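Local coordinates for lipopolysaccharide biosynthesis protein wbpB (Thermus thermophilus HB27, PDB 3OA0), which probably oxidises a UDP-linked N-acetylated sugar acid with NAD as cofactor, in a pathway of lipopolysaccharide biosynthesis, at residues P36-G41 against F52-E57; V154-V159 against R247-D252. All coordinates share one frame; numbering follows the deposited sequence.

Interaction 1 of 2, residues P36-G41 against F52-E57. With NAD (nicotinamide-adenine-dinucleotide), chain E.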
loop_
_atom_site.group_PDB
_atom_site.type_symbol
_atom_site.label_atom_id
_atom_site.label_comp_id
_atom_site.label_asym_id
_atom_site.label_seq_id
_atom_site.Cartn_x
_atom_site.Cartn_y
_atom_site.Cartn_z
ATOM N N PRO A 36 -1.347 9.147 1.833
ATOM C CA PRO A 36 -0.388 8.050 1.849
ATOM C C PRO A 36 0.546 7.981 0.634
ATOM O O PRO A 36 1.534 7.254 0.704
ATOM C CB PRO A 36 -1.280 6.809 1.914
ATOM C CG PRO A 36 -2.566 7.249 1.349
ATOM C CD PRO A 36 -2.735 8.640 1.917
ATOM N N ALA A 37 0.304 8.755 -0.415
ATOM C CA ALA A 37 1.098 8.736 -1.644
ATOM C C ALA A 37 1.895 10.043 -1.653
ATOM O O ALA A 37 1.435 11.038 -1.119
ATOM C CB ALA A 37 0.168 8.680 -2.898
ATOM N N THR A 38 3.073 10.035 -2.269
ATOM C CA THR A 38 4.068 11.055 -1.973
ATOM C C THR A 38 4.549 11.864 -3.177
ATOM O O THR A 38 5.439 12.672 -2.978
ATOM C CB THR A 38 5.316 10.515 -1.243
ATOM O OG1 THR A 38 6.044 9.666 -2.128
ATOM C CG2 THR A 38 4.940 9.718 0.014
ATOM N N ASN A 39 4.008 11.682 -4.380
ATOM C CA ASN A 39 4.213 12.693 -5.423
ATOM C C ASN A 39 3.410 13.963 -5.137
ATOM O O ASN A 39 2.364 14.183 -5.760
ATOM C CB ASN A 39 3.867 12.165 -6.823
ATOM C CG ASN A 39 4.020 13.236 -7.910
ATOM O OD1 ASN A 39 4.763 14.190 -7.708
ATOM N ND2 ASN A 39 3.343 13.079 -9.066
ATOM N N VAL A 40 3.867 14.783 -4.191
ATOM C CA VAL A 40 3.077 15.901 -3.715
ATOM C C VAL A 40 3.883 17.184 -3.764
ATOM O O VAL A 40 3.551 18.136 -3.068
ATOM C CB VAL A 40 2.615 15.626 -2.276
ATOM C CG1 VAL A 40 1.655 14.408 -2.234
ATOM C CG2 VAL A 40 3.814 15.428 -1.291
ATOM N N GLY A 41 4.961 17.179 -4.547
ATOM C CA GLY A 41 6.035 18.159 -4.419
ATOM C C GLY A 41 5.606 19.455 -5.070
ATOM O O GLY A 41 6.222 20.504 -4.891
ATOM N N PHE A 52 3.622 17.664 6.333
ATOM C CA PHE A 52 3.132 16.622 5.442
ATOM C C PHE A 52 3.187 15.295 6.169
ATOM O O PHE A 52 4.175 14.977 6.844
ATOM C CB PHE A 52 3.890 16.575 4.123
ATOM C CG PHE A 52 3.468 15.428 3.252
ATOM C CD1 PHE A 52 2.303 15.517 2.499
ATOM C CD2 PHE A 52 4.144 14.210 3.337
ATOM C CE1 PHE A 52 1.848 14.396 1.782
ATOM C CE2 PHE A 52 3.726 13.097 2.612
ATOM C CZ PHE A 52 2.588 13.184 1.831
ATOM N N PHE A 53 2.110 14.537 6.037
ATOM C CA PHE A 53 1.970 13.257 6.721
ATOM C C PHE A 53 1.444 12.206 5.730
ATOM O O PHE A 53 0.692 12.491 4.820
ATOM C CB PHE A 53 0.962 13.368 7.861
ATOM C CG PHE A 53 1.359 14.410 8.884
ATOM C CD1 PHE A 53 1.992 14.017 10.051
ATOM C CD2 PHE A 53 1.203 15.754 8.608
ATOM C CE1 PHE A 53 2.392 14.965 10.992
ATOM C CE2 PHE A 53 1.624 16.718 9.539
ATOM C CZ PHE A 53 2.213 16.314 10.717
ATOM N N THR A 54 1.740 10.961 6.052
ATOM C CA THR A 54 1.425 9.859 5.206
ATOM C C THR A 54 0.487 9.073 6.112
ATOM O O THR A 54 -0.386 8.384 5.599
ATOM C CB THR A 54 2.842 9.250 5.016
ATOM O OG1 THR A 54 3.211 9.213 3.633
ATOM C CG2 THR A 54 3.060 8.055 5.844
ATOM N N GLU A 55 0.539 9.258 7.434
ATOM C CA GLU A 55 -0.333 8.503 8.358
ATOM C C GLU A 55 -1.463 9.334 8.985
ATOM O O GLU A 55 -1.202 10.319 9.693
ATOM C CB GLU A 55 0.459 7.821 9.473
ATOM C CG GLU A 55 1.805 7.272 9.025
ATOM C CD GLU A 55 1.736 5.811 8.593
ATOM O OE1 GLU A 55 2.798 5.241 8.247
ATOM O OE2 GLU A 55 0.643 5.220 8.694
ATOM N N PRO A 56 -2.721 8.920 8.766
ATOM C CA PRO A 56 -3.826 9.743 9.276
ATOM C C PRO A 56 -3.702 10.055 10.769
ATOM O O PRO A 56 -4.014 11.141 11.158
ATOM C CB PRO A 56 -5.062 8.846 9.050
ATOM C CG PRO A 56 -4.703 8.154 7.680
ATOM C CD PRO A 56 -3.184 7.873 7.831
ATOM N N GLU A 57 -3.321 9.109 11.615
ATOM C CA GLU A 57 -3.330 9.377 13.065
ATOM C C GLU A 57 -2.278 10.417 13.478
ATOM O O GLU A 57 -2.469 11.171 14.440
ATOM C CB GLU A 57 -3.085 8.088 13.869
ATOM C CG GLU A 57 -3.914 6.827 13.517
ATOM C CD GLU A 57 -3.276 5.901 12.430
ATOM O OE1 GLU A 57 -3.300 4.688 12.689
ATOM O OE2 GLU A 57 -2.766 6.352 11.365
HETATM P PA NAD E . -7.381 10.628 -6.949
HETATM O O1A NAD E . -6.578 11.140 -8.087
HETATM O O2A NAD E . -7.239 9.101 -6.897
HETATM O O5B NAD E . -6.656 11.374 -5.718
HETATM C C5B NAD E . -6.838 10.557 -4.569
HETATM C C4B NAD E . -5.812 10.882 -3.494
HETATM O O4B NAD E . -6.381 10.689 -2.199
HETATM C C3B NAD E . -4.732 9.824 -3.766
HETATM O O3B NAD E . -3.566 10.611 -3.737
HETATM C C2B NAD E . -4.765 8.906 -2.509
HETATM O O2B NAD E . -3.413 8.580 -2.203
HETATM C C1B NAD E . -5.393 9.898 -1.493
HETATM N N9A NAD E . -5.853 9.183 -0.295
HETATM C C8A NAD E . -6.226 7.864 -0.139
HETATM N N7A NAD E . -6.486 7.631 1.113
HETATM C C5A NAD E . -6.287 8.784 1.822
HETATM C C6A NAD E . -6.381 9.139 3.171
HETATM N N6A NAD E . -6.757 8.191 4.133
HETATM N N1A NAD E . -6.103 10.405 3.448
HETATM C C2A NAD E . -5.684 11.334 2.594
HETATM N N3A NAD E . -5.562 11.013 1.326
HETATM C C4A NAD E . -5.863 9.782 0.934
HETATM O O3 NAD E . -8.908 11.051 -7.151
HETATM P PN NAD E . -9.308 12.578 -7.236
HETATM O O1N NAD E . -9.859 12.731 -8.641
HETATM O O2N NAD E . -8.400 13.793 -7.064
HETATM O O5D NAD E . -10.767 12.690 -6.552
HETATM C C5D NAD E . -10.645 13.235 -5.272
HETATM C C4D NAD E . -11.997 13.752 -4.780
HETATM O O4D NAD E . -12.264 14.849 -5.676
HETATM C C3D NAD E . -13.121 12.713 -5.073
HETATM O O3D NAD E . -14.060 12.884 -4.012
HETATM C C2D NAD E . -13.749 13.122 -6.409
HETATM O O2D NAD E . -15.169 12.955 -6.325
HETATM C C1D NAD E . -13.439 14.635 -6.468
HETATM N N1N NAD E . -13.237 15.199 -7.810
HETATM C C2N NAD E . -13.849 16.340 -8.131
HETATM C C3N NAD E . -13.674 16.906 -9.406
HETATM C C7N NAD E . -14.336 18.182 -9.797
HETATM O O7N NAD E . -14.289 18.549 -10.952
HETATM N N7N NAD E . -14.960 18.954 -8.875
HETATM C C4N NAD E . -12.873 16.247 -10.350
HETATM C C5N NAD E . -12.276 15.054 -9.951
HETATM C C6N NAD E . -12.469 14.556 -8.681
#

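Interaction 2 of 2, residues V154-V159 against R247-D252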
loop_
_atom_site.group_PDB
_atom_site.type_symbol
_atom_site.label_atom_id
_atom_site.label_comp_id
_atom_site.label_asym_id
_atom_site.label_seq_id
_atom_site.Cartn_x
_atom_site.Cartn_y
_atom_site.Cartn_z
ATOM N N VAL A 154 -36.581 17.793 -19.165
ATOM C CA VAL A 154 -35.123 17.969 -19.274
ATOM C C VAL A 154 -34.542 16.667 -19.784
ATOM O O VAL A 154 -34.943 15.598 -19.327
ATOM C CB VAL A 154 -34.561 18.244 -17.884
ATOM C CG1 VAL A 154 -32.999 18.323 -17.854
ATOM C CG2 VAL A 154 -35.152 19.510 -17.350
ATOM N N VAL A 155 -33.596 16.747 -20.712
ATOM C CA VAL A 155 -32.751 15.626 -21.088
ATOM C C VAL A 155 -31.305 15.948 -20.684
ATOM O O VAL A 155 -30.727 16.978 -21.067
ATOM C CB VAL A 155 -32.816 15.363 -22.601
ATOM C CG1 VAL A 155 -31.908 14.217 -23.038
ATOM C CG2 VAL A 155 -34.296 15.169 -23.060
ATOM N N LEU A 156 -30.726 15.085 -19.858
ATOM C CA LEU A 156 -29.372 15.349 -19.356
ATOM C C LEU A 156 -28.473 14.226 -19.866
ATOM O O LEU A 156 -28.787 13.031 -19.680
ATOM C CB LEU A 156 -29.343 15.280 -17.826
ATOM C CG LEU A 156 -27.912 15.569 -17.377
ATOM C CD1 LEU A 156 -27.918 16.860 -16.571
ATOM C CD2 LEU A 156 -27.341 14.433 -16.616
ATOM N N THR A 157 -27.365 14.608 -20.485
ATOM C CA THR A 157 -26.459 13.584 -21.001
ATOM C C THR A 157 -25.043 13.912 -20.555
ATOM O O THR A 157 -24.564 15.041 -20.677
ATOM C CB THR A 157 -26.473 13.570 -22.536
ATOM O OG1 THR A 157 -27.824 13.367 -22.979
ATOM C CG2 THR A 157 -25.621 12.395 -23.042
ATOM N N TYR A 158 -24.374 12.934 -19.973
ATOM C CA TYR A 158 -22.997 13.182 -19.672
ATOM C C TYR A 158 -22.136 11.972 -19.949
ATOM O O TYR A 158 -22.338 10.918 -19.343
ATOM C CB TYR A 158 -22.863 13.610 -18.231
ATOM C CG TYR A 158 -21.438 13.879 -17.879
ATOM C CD1 TYR A 158 -20.630 14.611 -18.746
ATOM C CD2 TYR A 158 -20.900 13.414 -16.691
ATOM C CE1 TYR A 158 -19.317 14.912 -18.427
ATOM C CE2 TYR A 158 -19.571 13.663 -16.385
ATOM C CZ TYR A 158 -18.790 14.417 -17.257
ATOM O OH TYR A 158 -17.479 14.668 -16.954
ATOM N N VAL A 159 -21.188 12.149 -20.873
ATOM C CA VAL A 159 -20.314 11.074 -21.324
ATOM C C VAL A 159 -18.901 11.580 -21.163
ATOM O O VAL A 159 -18.545 12.614 -21.727
ATOM C CB VAL A 159 -20.493 10.846 -22.816
ATOM C CG1 VAL A 159 -19.546 9.752 -23.296
ATOM C CG2 VAL A 159 -21.929 10.475 -23.120
ATOM N N ARG A 247 -21.200 16.801 -22.629
ATOM C CA ARG A 247 -22.237 17.192 -21.690
ATOM C C ARG A 247 -23.372 17.824 -22.525
ATOM O O ARG A 247 -23.155 18.280 -23.651
ATOM C CB ARG A 247 -21.680 18.145 -20.634
ATOM C CG ARG A 247 -22.491 19.435 -20.468
ATOM C CD ARG A 247 -22.099 20.660 -21.357
ATOM N NE ARG A 247 -21.194 21.633 -20.723
ATOM C CZ ARG A 247 -20.367 21.343 -19.712
ATOM N NH1 ARG A 247 -20.298 20.113 -19.203
ATOM N NH2 ARG A 247 -19.600 22.282 -19.182
ATOM N N SER A 248 -24.591 17.821 -21.994
ATOM C CA SER A 248 -25.722 18.472 -22.655
ATOM C C SER A 248 -26.806 18.369 -21.605
ATOM O O SER A 248 -27.100 17.283 -21.109
ATOM C CB SER A 248 -26.106 17.708 -23.917
ATOM O OG SER A 248 -27.472 17.906 -24.267
ATOM N N ILE A 249 -27.289 19.516 -21.161
ATOM C CA ILE A 249 -28.559 19.584 -20.476
ATOM C C ILE A 249 -29.473 20.381 -21.410
ATOM O O ILE A 249 -29.145 21.511 -21.766
ATOM C CB ILE A 249 -28.466 20.335 -19.145
ATOM C CG1 ILE A 249 -27.517 19.605 -18.191
ATOM C CG2 ILE A 249 -29.881 20.468 -18.549
ATOM C CD1 ILE A 249 -27.137 20.373 -16.919
ATOM N N ALA A 250 -30.573 19.782 -21.848
ATOM C CA ALA A 250 -31.590 20.499 -22.614
ATOM C C ALA A 250 -32.842 20.649 -21.782
ATOM O O ALA A 250 -33.333 19.693 -21.169
ATOM C CB ALA A 250 -31.909 19.784 -23.938
ATOM N N VAL A 251 -33.358 21.867 -21.752
ATOM C CA VAL A 251 -34.522 22.207 -20.929
ATOM C C VAL A 251 -35.630 22.655 -21.889
ATOM O O VAL A 251 -35.458 23.618 -22.652
ATOM C CB VAL A 251 -34.188 23.325 -19.936
ATOM C CG1 VAL A 251 -35.443 23.769 -19.195
ATOM C CG2 VAL A 251 -33.105 22.828 -18.982
ATOM N N ASP A 252 -36.698 21.865 -21.935
ATOM C CA ASP A 252 -37.738 22.056 -22.937
ATOM C C ASP A 252 -37.192 22.148 -24.366
ATOM O O ASP A 252 -37.483 23.109 -25.096
ATOM C CB ASP A 252 -38.564 23.310 -22.635
ATOM C CG ASP A 252 -39.543 23.117 -21.486
ATOM O OD1 ASP A 252 -39.698 21.985 -20.962
ATOM O OD2 ASP A 252 -40.176 24.131 -21.115
HETATM O O HOH W 1 -29.872 16.853 -23.701
#

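Interaction 1 of 2, residues P36-G41 against F52-E57
The loop at P36 passes the end of strand 51-53 at T54, CA to CA 4.2 Å, and has swung away by V40, whose CA is 9.2 Å from that of F52. No hydrogen bond crosses the gap. The F52 ring carries much of the contact. Its CG lies anti to the backbone N (chi1 175°), which sends the ring toward the loop. V40 CG2 sits over one face, 4.1 Å from the ring centroid and 22° off the normal, in a CH-pi contact. The A37 carbonyl O comes to the ring edge, 3.8 Å from F52 CZ. Without the F52 ring, as with an alanine here, V40 CG2 and the A37 carbonyl O would probably lose the surface they rest on. On the ligand side, P36 CD lies 3.5 Å from C4A of the NAD adenine, and A37 CB is 3.6 Å from the ribose atom O2B. D35 OD1 hydrogen-bonds both A37 N and the NAD. W165 of the second subunit packs on V40 and F52, and NAD-binding E57 hydrogen-bonds through OE1 to Q88 of the third subunit. The loop thus follows strand 29-34 and leans on strand 51-53, just before helix 56-68, beside the adenosine half of the NAD.

Interaction 2 of 2, residues V154-V159 against R247-D252
V155 and A250 form a hydrogen-bonded pair in which each backbone N-H serves the other's carbonyl. V155 N to A250 O is 3.0 Å, and A250 N to V155 O is 2.9 Å and straighter, at 171°. T157 and S248 pair likewise. T157 N donates to S248 O at 2.8 Å, but the return bond from S248 N to T157 O is weak, bent to 127°. V155 O has a second donor, a water that also donates to S248 OG and bridges the strands. S248 OG is also hydrogen-bonded to E255 OE2, and T157 OG1 to H308 NE2. On the other edge of strand 152-160, V154, L156 and Y158 make backbone hydrogen bonds to strand 221-228. On the face that carries V154, L156, Y158, R247, I249 and V251, L156 CD1 meets I249 CG1 tighter than usual at 3.2 Å, so the exact placement of CD1 is doubtful. V154 CG1 packs on I249 CG2, and helix 186-196 covers these residues. Y158 and R247 cross here, CB of R247 meeting CD1 of the ring at 4.1 Å. The R247 chain bends at chi2 and chi3, and NE hydrogen-bonds the carbonyl O of F258. Y158 and R247 belong to the 2-oxoglutarate site. This antiparallel strand pair lies in the C-terminal mixed sheet of a Gfo/Idh/MocA oxidoreductase, whose helix-covered face meets the bound UDP-sugar acid, probably the substrate or a close relative, at Y158.

In the fold
From the N terminus the chain begins the parallel Rossmann sheet. Interaction 1 closes a short loop there, with ten residues between its segments, and ties the loop after strand 29-34 to the outermost strand 51-53. The chain then adds the remaining strands, 75-78, 98-101 and 126-128, before strand 152-160 opens interaction 2. That contact closes a much longer excursion of 87 residues, which includes helix 186-196 and three other strands of the mixed sheet. The two contacts follow in series, neither nested nor crossed. The centres of interaction 1 and interaction 2 are about 39 Å apart, on opposite sides of the chain's centre. Interaction 1 belongs to the cofactor domain, and interaction 2 to the C-terminal domain that holds the bound UDP-sugar acid.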